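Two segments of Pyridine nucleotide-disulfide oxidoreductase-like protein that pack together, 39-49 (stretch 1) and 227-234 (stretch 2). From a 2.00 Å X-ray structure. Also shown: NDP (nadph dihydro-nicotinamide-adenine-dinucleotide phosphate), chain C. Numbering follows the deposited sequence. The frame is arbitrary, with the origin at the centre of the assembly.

Stretch 1, residues 39-49: LGQFIRLKEVG
Stretch 2 (227-234) TNPQVPKI

Two short strands, 42-44 and 230-232, pair antiparallel: their N-to-C directions differ by 147° and their axes approach to 4.6 Å. The register is fixed by Ile43 opposite Val231, the hydrogen-bonded pair (CA-CA 5.7 Å), flanked by the non-hydrogen-bonded pairs Phe42-Pro232 and Arg44-Gln230 (CA-CA 4.3 Å each). Extended torsions carry the strands, with phi/psi of -139/145 at Ile43 and -136/150 at Val231. Ile43 N donates to Val231 O (2.9 Å, 165°) and Val231 N to Ile43 O (2.9 Å, 171°). The ladder continues beyond the strands through Lys233 N to Gln41 O (2.8 Å) and Leu45 N to Pro229 O (3.0 Å). Pro232, which lacks an amide hydrogen, occupies a non-hydrogen-bonded position, where its CA instead lies 3.4 Å from Gln41 O in a CA-H...O contact.

Ile43 (chi1 t, chi2 t) and Val231 (chi1 m, -61°) project from the same face of the sheet, and Ile43 CG2 meets Val231 CG2 at 4.1 Å. Val231 is buried; its CG1 lies 3.7 Å from Leu45 CD1, which is also 4.4 Å from Val231 CG2, and CG2 lies 4.1 Å from Val48 CG2. Leu45 begins a 3-10 segment (-50/-52); with chi1 t and chi2 p (43°), it places CD1 against Val231 and CD2 4.1 Å from Pro229 CB. Branched aliphatic side chains thus fill this side without needing polar partners.

Side chains at the outer pairs diverge. Phe42 CA-to-CB points away overall, yet CB lies 3.3 Å from Gln230 OE1. Its m rotamer (chi1 -62°, chi2 -60°) brings CD1 to 4.2 Å from Pro232 CB and CE1 to 3.4 Å from NDP N7A, the latter near the ring plane. Gln230 (p, t, chi3 31°) extends so that NE2 lies over one face of the ring; this amide nitrogen is hydrogen-bonded elsewhere in the structure.

Lys233 is exposed but loses 89 Å² to the other stretch. Its m, m, t, p chain folds CE to 3.4 Å from Ile43 CB and carries NZ to Gly40 O, a 2.7 Å hydrogen bond, so aliphatic packing and a charged end serve one contact. Arg44 (m, t, t, chi4 77°) instead directs NH1 toward Glu47 OE1 in a long, 3.9 Å salt bridge within its own stretch. Water 1 joins the backbones, accepting from Lys46 N (3.0 Å) and donating to Pro229 O (2.8 Å). Altogether the contact buries 691 Å², summed over both sides.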

ATOM      1  N   LEU A  39     -12.032 -13.316  -1.207  1.00 50.61           N
ATOM      2  CA  LEU A  39     -10.966 -13.163  -0.194  1.00 48.07           C
ATOM      3  C   LEU A  39     -10.774 -14.394   0.710  1.00 48.80           C
ATOM      4  O   LEU A  39      -9.690 -14.551   1.309  1.00 50.96           O
ATOM      5  CB  LEU A  39     -11.217 -11.925   0.692  1.00 45.11           C
ATOM      6  CG  LEU A  39     -11.074 -10.538   0.039  1.00 52.85           C
ATOM      7  CD1 LEU A  39     -11.424  -9.372   0.971  1.00 48.89           C
ATOM      8  CD2 LEU A  39      -9.650 -10.344  -0.504  1.00 62.13           C
ATOM      9  N   GLY A  40     -11.807 -15.246   0.818  1.00 43.55           N
ATOM     10  CA  GLY A  40     -11.733 -16.521   1.606  1.00 43.32           C
ATOM     11  C   GLY A  40     -10.606 -17.505   1.274  1.00 49.14           C
ATOM     12  O   GLY A  40     -10.268 -18.369   2.077  1.00 51.22           O
ATOM     13  N   GLN A  41     -10.063 -17.413   0.069  1.00 46.05           N
ATOM     14  CA  GLN A  41      -8.855 -18.172  -0.331  1.00 44.08           C
ATOM     15  C   GLN A  41      -7.492 -17.848   0.404  1.00 42.01           C
ATOM     16  O   GLN A  41      -6.495 -18.583   0.237  1.00 35.62           O
ATOM     17  CB  GLN A  41      -8.669 -17.987  -1.842  1.00 44.78           C
ATOM     18  CG  GLN A  41      -8.521 -16.497  -2.222  1.00 51.67           C
ATOM     19  CD  GLN A  41      -8.472 -16.261  -3.708  1.00 46.55           C
ATOM     20  OE1 GLN A  41      -9.418 -15.807  -4.369  1.00 46.82           O
ATOM     21  NE2 GLN A  41      -7.349 -16.591  -4.243  1.00 43.38           N
ATOM     22  N   PHE A  42      -7.430 -16.732   1.151  1.00 38.87           N
ATOM     23  CA  PHE A  42      -6.188 -16.260   1.772  1.00 41.69           C
ATOM     24  C   PHE A  42      -6.399 -16.262   3.251  1.00 36.58           C
ATOM     25  O   PHE A  42      -7.507 -16.207   3.708  1.00 42.58           O
ATOM     26  CB  PHE A  42      -5.787 -14.829   1.320  1.00 39.04           C
ATOM     27  CG  PHE A  42      -5.510 -14.716  -0.193  1.00 46.08           C
ATOM     28  CD1 PHE A  42      -4.498 -15.467  -0.793  1.00 45.77           C
ATOM     29  CD2 PHE A  42      -6.296 -13.873  -1.012  1.00 47.69           C
ATOM     30  CE1 PHE A  42      -4.254 -15.382  -2.184  1.00 56.67           C
ATOM     31  CE2 PHE A  42      -6.065 -13.783  -2.398  1.00 47.89           C
ATOM     32  CZ  PHE A  42      -5.046 -14.539  -2.999  1.00 51.66           C
ATOM     33  N   ILE A  43      -5.316 -16.369   3.997  1.00 38.30           N
ATOM     34  CA  ILE A  43      -5.354 -16.177   5.428  1.00 39.83           C
ATOM     35  C   ILE A  43      -4.131 -15.381   5.804  1.00 37.71           C
ATOM     36  O   ILE A  43      -3.058 -15.539   5.171  1.00 34.74           O
ATOM     37  CB  ILE A  43      -5.491 -17.498   6.245  1.00 41.83           C
ATOM     38  CG1 ILE A  43      -5.384 -17.242   7.765  1.00 42.80           C
ATOM     39  CG2 ILE A  43      -4.502 -18.582   5.822  1.00 43.23           C
ATOM     40  CD1 ILE A  43      -5.834 -18.440   8.560  1.00 45.92           C
ATOM     41  N   ARG A  44      -4.279 -14.509   6.801  1.00 33.20           N
ATOM     42  CA  ARG A  44      -3.114 -13.838   7.325  1.00 40.25           C
ATOM     43  C   ARG A  44      -2.147 -14.851   7.938  1.00 44.83           C
ATOM     44  O   ARG A  44      -2.527 -15.773   8.706  1.00 46.33           O
ATOM     45  CB  ARG A  44      -3.448 -12.801   8.387  1.00 46.19           C
ATOM     46  CG  ARG A  44      -4.446 -11.755   7.972  1.00 45.51           C
ATOM     47  CD  ARG A  44      -4.954 -11.057   9.235  1.00 47.73           C
ATOM     48  NE  ARG A  44      -5.662  -9.839   8.875  1.00 47.25           N
ATOM     49  CZ  ARG A  44      -6.907  -9.789   8.384  1.00 50.48           C
ATOM     50  NH1 ARG A  44      -7.610 -10.909   8.191  1.00 57.47           N
ATOM     51  NH2 ARG A  44      -7.454  -8.612   8.073  1.00 39.03           N
ATOM     52  N   LEU A  45      -0.885 -14.634   7.627  1.00 42.03           N
ATOM     53  CA  LEU A  45       0.208 -15.431   8.159  1.00 45.35           C
ATOM     54  C   LEU A  45       0.106 -15.545   9.686  1.00 55.69           C
ATOM     55  O   LEU A  45       0.104 -16.670  10.226  1.00 47.41           O
ATOM     56  CB  LEU A  45       1.558 -14.818   7.757  1.00 42.22           C
ATOM     57  CG  LEU A  45       2.796 -15.703   7.686  1.00 49.03           C
ATOM     58  CD1 LEU A  45       2.526 -17.067   7.005  1.00 53.64           C
ATOM     59  CD2 LEU A  45       3.945 -14.935   7.001  1.00 46.02           C
ATOM     60  N   LYS A  46      -0.026 -14.386  10.356  1.00 54.33           N
ATOM     61  CA  LYS A  46      -0.137 -14.365  11.794  1.00 48.16           C
ATOM     62  C   LYS A  46      -1.410 -15.049  12.357  1.00 42.54           C
ATOM     63  O   LYS A  46      -1.406 -15.358  13.522  1.00 39.92           O
ATOM     64  CB  LYS A  46      -0.075 -12.935  12.317  1.00 44.56           C
ATOM     65  CG  LYS A  46      -1.374 -12.197  12.117  1.00 42.54           C
ATOM     66  CD  LYS A  46      -1.237 -10.762  12.522  1.00 49.25           C
ATOM     67  CE  LYS A  46      -2.500 -10.010  12.124  1.00 49.06           C
ATOM     68  NZ  LYS A  46      -2.386  -8.691  12.769  1.00 54.47           N
ATOM     69  N   GLU A  47      -2.470 -15.253  11.571  1.00 41.86           N
ATOM     70  CA  GLU A  47      -3.613 -16.116  11.996  1.00 47.76           C
ATOM     71  C   GLU A  47      -3.656 -17.607  11.548  1.00 51.71           C
ATOM     72  O   GLU A  47      -4.716 -18.249  11.685  1.00 49.04           O
ATOM     73  CB  GLU A  47      -4.903 -15.476  11.551  1.00 49.46           C
ATOM     74  CG  GLU A  47      -5.259 -14.262  12.388  1.00 57.26           C
ATOM     75  CD  GLU A  47      -6.322 -13.409  11.731  1.00 58.99           C
ATOM     76  OE1 GLU A  47      -6.924 -13.830  10.689  1.00 51.50           O
ATOM     77  OE2 GLU A  47      -6.543 -12.302  12.277  1.00 73.30           O
ATOM     78  N   VAL A  48      -2.569 -18.173  11.009  1.00 49.18           N
ATOM     79  CA  VAL A  48      -2.636 -19.555  10.552  1.00 53.55           C
ATOM     80  C   VAL A  48      -2.701 -20.450  11.813  1.00 58.70           C
ATOM     81  O   VAL A  48      -2.063 -20.118  12.828  1.00 46.17           O
ATOM     82  CB  VAL A  48      -1.446 -19.935   9.626  1.00 56.80           C
ATOM     83  CG1 VAL A  48      -1.342 -21.462   9.455  1.00 53.92           C
ATOM     84  CG2 VAL A  48      -1.593 -19.257   8.268  1.00 50.63           C
ATOM     85  N   GLY A  49      -3.481 -21.541  11.744  1.00 52.51           N
ATOM     86  CA  GLY A  49      -3.567 -22.522  12.863  1.00 57.95           C
ATOM     87  C   GLY A  49      -2.201 -22.877  13.491  1.00 61.33           C
ATOM     88  O   GLY A  49      -1.943 -22.609  14.672  1.00 72.96           O
ATOM     89  N   THR A 227       0.211  -4.456   4.915  1.00 29.42           N
ATOM     90  CA  THR A 227       0.747  -4.504   6.290  1.00 30.50           C
ATOM     91  C   THR A 227       0.799  -5.882   6.912  1.00 34.44           C
ATOM     92  O   THR A 227       1.587  -6.123   7.795  1.00 29.74           O
ATOM     93  CB  THR A 227      -0.098  -3.568   7.206  1.00 28.42           C
ATOM     94  OG1 THR A 227      -1.511  -3.853   7.058  1.00 25.96           O
ATOM     95  CG2 THR A 227       0.211  -2.047   6.779  1.00 30.36           C
ATOM     96  N   ASN A 228      -0.025  -6.785   6.399  1.00 38.18           N
ATOM     97  CA  ASN A 228      -0.290  -8.080   7.021  1.00 34.69           C
ATOM     98  C   ASN A 228      -0.058  -9.131   5.986  1.00 33.41           C
ATOM     99  O   ASN A 228      -0.968  -9.366   5.155  1.00 28.72           O
ATOM    100  CB  ASN A 228      -1.743  -8.078   7.452  1.00 35.84           C
ATOM    101  CG  ASN A 228      -1.941  -7.188   8.665  1.00 39.85           C
ATOM    102  OD1 ASN A 228      -2.141  -5.932   8.568  1.00 39.00           O
ATOM    103  ND2 ASN A 228      -1.811  -7.816   9.825  1.00 38.53           N
ATOM    104  N   PRO A 229       1.144  -9.727   5.980  1.00 33.20           N
ATOM    105  CA  PRO A 229       1.469 -10.727   4.946  1.00 33.04           C
ATOM    106  C   PRO A 229       0.429 -11.830   4.953  1.00 32.42           C
ATOM    107  O   PRO A 229       0.112 -12.318   6.036  1.00 30.95           O
ATOM    108  CB  PRO A 229       2.822 -11.284   5.388  1.00 30.99           C
ATOM    109  CG  PRO A 229       3.372 -10.294   6.308  1.00 33.78           C
ATOM    110  CD  PRO A 229       2.215  -9.629   6.972  1.00 32.26           C
ATOM    111  N   GLN A 230      -0.083 -12.223   3.764  1.00 32.99           N
ATOM    112  CA  GLN A 230      -0.983 -13.368   3.663  1.00 32.17           C
ATOM    113  C   GLN A 230      -0.335 -14.509   2.953  1.00 34.15           C
ATOM    114  O   GLN A 230       0.723 -14.369   2.318  1.00 36.49           O
ATOM    115  CB  GLN A 230      -2.270 -12.999   2.913  1.00 38.94           C
ATOM    116  CG  GLN A 230      -2.024 -12.402   1.502  1.00 37.20           C
ATOM    117  CD  GLN A 230      -3.306 -12.127   0.741  1.00 37.07           C
ATOM    118  OE1 GLN A 230      -4.365 -11.808   1.319  1.00 34.25           O
ATOM    119  NE2 GLN A 230      -3.214 -12.224  -0.581  1.00 44.37           N
ATOM    120  N   VAL A 231      -0.997 -15.648   3.083  1.00 40.15           N
ATOM    121  CA  VAL A 231      -0.693 -16.866   2.315  1.00 39.33           C
ATOM    122  C   VAL A 231      -1.985 -17.481   1.841  1.00 38.68           C
ATOM    123  O   VAL A 231      -3.052 -17.345   2.488  1.00 36.20           O
ATOM    124  CB  VAL A 231       0.097 -17.918   3.101  1.00 42.32           C
ATOM    125  CG1 VAL A 231       1.419 -17.314   3.505  1.00 46.01           C
ATOM    126  CG2 VAL A 231      -0.687 -18.405   4.311  1.00 42.28           C
ATOM    127  N   PRO A 232      -1.897 -18.154   0.699  1.00 44.35           N
ATOM    128  CA  PRO A 232      -3.075 -18.847   0.194  1.00 41.02           C
ATOM    129  C   PRO A 232      -3.339 -20.084   1.031  1.00 40.22           C
ATOM    130  O   PRO A 232      -2.397 -20.635   1.596  1.00 42.59           O
ATOM    131  CB  PRO A 232      -2.667 -19.237  -1.220  1.00 43.45           C
ATOM    132  CG  PRO A 232      -1.165 -19.224  -1.214  1.00 43.62           C
ATOM    133  CD  PRO A 232      -0.662 -18.463  -0.064  1.00 42.01           C
ATOM    134  N   LYS A 233      -4.602 -20.501   1.099  1.00 40.98           N
ATOM    135  CA  LYS A 233      -4.992 -21.717   1.806  1.00 42.34           C
ATOM    136  C   LYS A 233      -4.600 -22.894   0.920  1.00 45.42           C
ATOM    137  O   LYS A 233      -5.474 -23.501   0.319  1.00 51.65           O
ATOM    138  CB  LYS A 233      -6.505 -21.792   2.016  1.00 44.05           C
ATOM    139  CG  LYS A 233      -7.158 -20.630   2.721  1.00 48.69           C
ATOM    140  CD  LYS A 233      -7.157 -20.800   4.211  1.00 52.68           C
ATOM    141  CE  LYS A 233      -7.809 -19.551   4.797  1.00 66.46           C
ATOM    142  NZ  LYS A 233      -9.260 -19.311   4.442  1.00 65.55           N
ATOM    143  N   ILE A 234      -3.315 -23.205   0.809  1.00 47.07           N
ATOM    144  CA  ILE A 234      -2.917 -24.344  -0.024  1.00 47.22           C
ATOM    145  C   ILE A 234      -2.962 -25.611   0.843  1.00 43.11           C
ATOM    146  O   ILE A 234      -2.126 -25.753   1.735  1.00 35.15           O
ATOM    147  CB  ILE A 234      -1.498 -24.175  -0.584  1.00 51.65           C
ATOM    148  CG1 ILE A 234      -1.439 -22.988  -1.601  1.00 46.51           C
ATOM    149  CG2 ILE A 234      -0.993 -25.503  -1.235  1.00 48.48           C
ATOM    150  CD1 ILE A 234      -0.005 -22.614  -2.003  1.00 45.18           C
TER
HETATM  151  PA  NDP C 701       0.840  -9.462  -4.690  1.00 38.97           P
HETATM  152  O1A NDP C 701      -0.465  -9.671  -3.845  1.00 46.64           O
HETATM  153  O2A NDP C 701       0.988  -8.364  -5.713  1.00 41.90           O
HETATM  154  O5B NDP C 701       1.211 -10.895  -5.315  1.00 42.74           O
HETATM  155  C5B NDP C 701       0.923 -12.120  -4.672  1.00 42.33           C
HETATM  156  C4B NDP C 701       1.180 -13.154  -5.750  1.00 45.16           C
HETATM  157  O4B NDP C 701       0.894 -14.482  -5.236  1.00 50.70           O
HETATM  158  C3B NDP C 701       0.299 -12.913  -6.979  1.00 36.94           C
HETATM  159  O3B NDP C 701       1.118 -12.973  -8.162  1.00 34.30           O
HETATM  160  C2B NDP C 701      -0.707 -14.033  -6.827  1.00 41.16           C
HETATM  161  O2B NDP C 701      -1.353 -14.433  -8.071  1.00 40.59           O
HETATM  162  C1B NDP C 701       0.119 -15.132  -6.197  1.00 42.36           C
HETATM  163  N9A NDP C 701      -0.744 -16.153  -5.598  1.00 46.35           N
HETATM  164  C8A NDP C 701      -1.763 -15.986  -4.695  1.00 54.53           C
HETATM  165  N7A NDP C 701      -2.351 -17.163  -4.407  1.00 43.94           N
HETATM  166  C5A NDP C 701      -1.674 -18.066  -5.162  1.00 46.79           C
HETATM  167  C6A NDP C 701      -1.795 -19.503  -5.370  1.00 41.56           C
HETATM  168  N6A NDP C 701      -2.743 -20.148  -4.700  1.00 39.73           N
HETATM  169  N1A NDP C 701      -0.931 -20.090  -6.224  1.00 50.35           N
HETATM  170  C2A NDP C 701       0.039 -19.413  -6.919  1.00 51.54           C
HETATM  171  N3A NDP C 701       0.217 -18.086  -6.810  1.00 50.18           N
HETATM  172  C4A NDP C 701      -0.621 -17.408  -5.950  1.00 47.49           C
HETATM  173  O3  NDP C 701       2.083  -9.241  -3.715  1.00 38.10           O
HETATM  174  PN  NDP C 701       3.553  -8.547  -3.959  1.00 39.29           P
HETATM  175  O1N NDP C 701       4.296  -8.720  -2.596  1.00 42.33           O
HETATM  176  O2N NDP C 701       4.240  -9.111  -5.183  1.00 32.70           O
HETATM  177  O5D NDP C 701       3.240  -6.982  -4.232  1.00 35.58           O
HETATM  178  C5D NDP C 701       2.387  -6.274  -3.270  1.00 40.16           C
HETATM  179  C4D NDP C 701       2.471  -4.770  -3.459  1.00 37.14           C
HETATM  180  O4D NDP C 701       3.765  -4.275  -3.048  1.00 48.07           O
HETATM  181  C3D NDP C 701       2.477  -4.431  -4.951  1.00 42.79           C
HETATM  182  O3D NDP C 701       1.225  -4.684  -5.695  1.00 30.83           O
HETATM  183  C2D NDP C 701       3.121  -3.028  -4.954  1.00 48.84           C
HETATM  184  O2D NDP C 701       2.165  -2.004  -4.525  1.00 58.83           O
HETATM  185  C1D NDP C 701       4.289  -3.264  -3.997  1.00 51.37           C
HETATM  186  P2B NDP C 701      -2.740 -13.712  -8.505  1.00 42.95           P
HETATM  187  O1X NDP C 701      -3.589 -13.705  -7.226  1.00 44.94           O
HETATM  188  O2X NDP C 701      -3.427 -14.591  -9.528  1.00 47.17           O
HETATM  189  O3X NDP C 701      -2.362 -12.369  -9.146  1.00 40.76           O
HETATM  190  O   HOH W   1       0.004 -11.862   8.815  1.00 39.84           O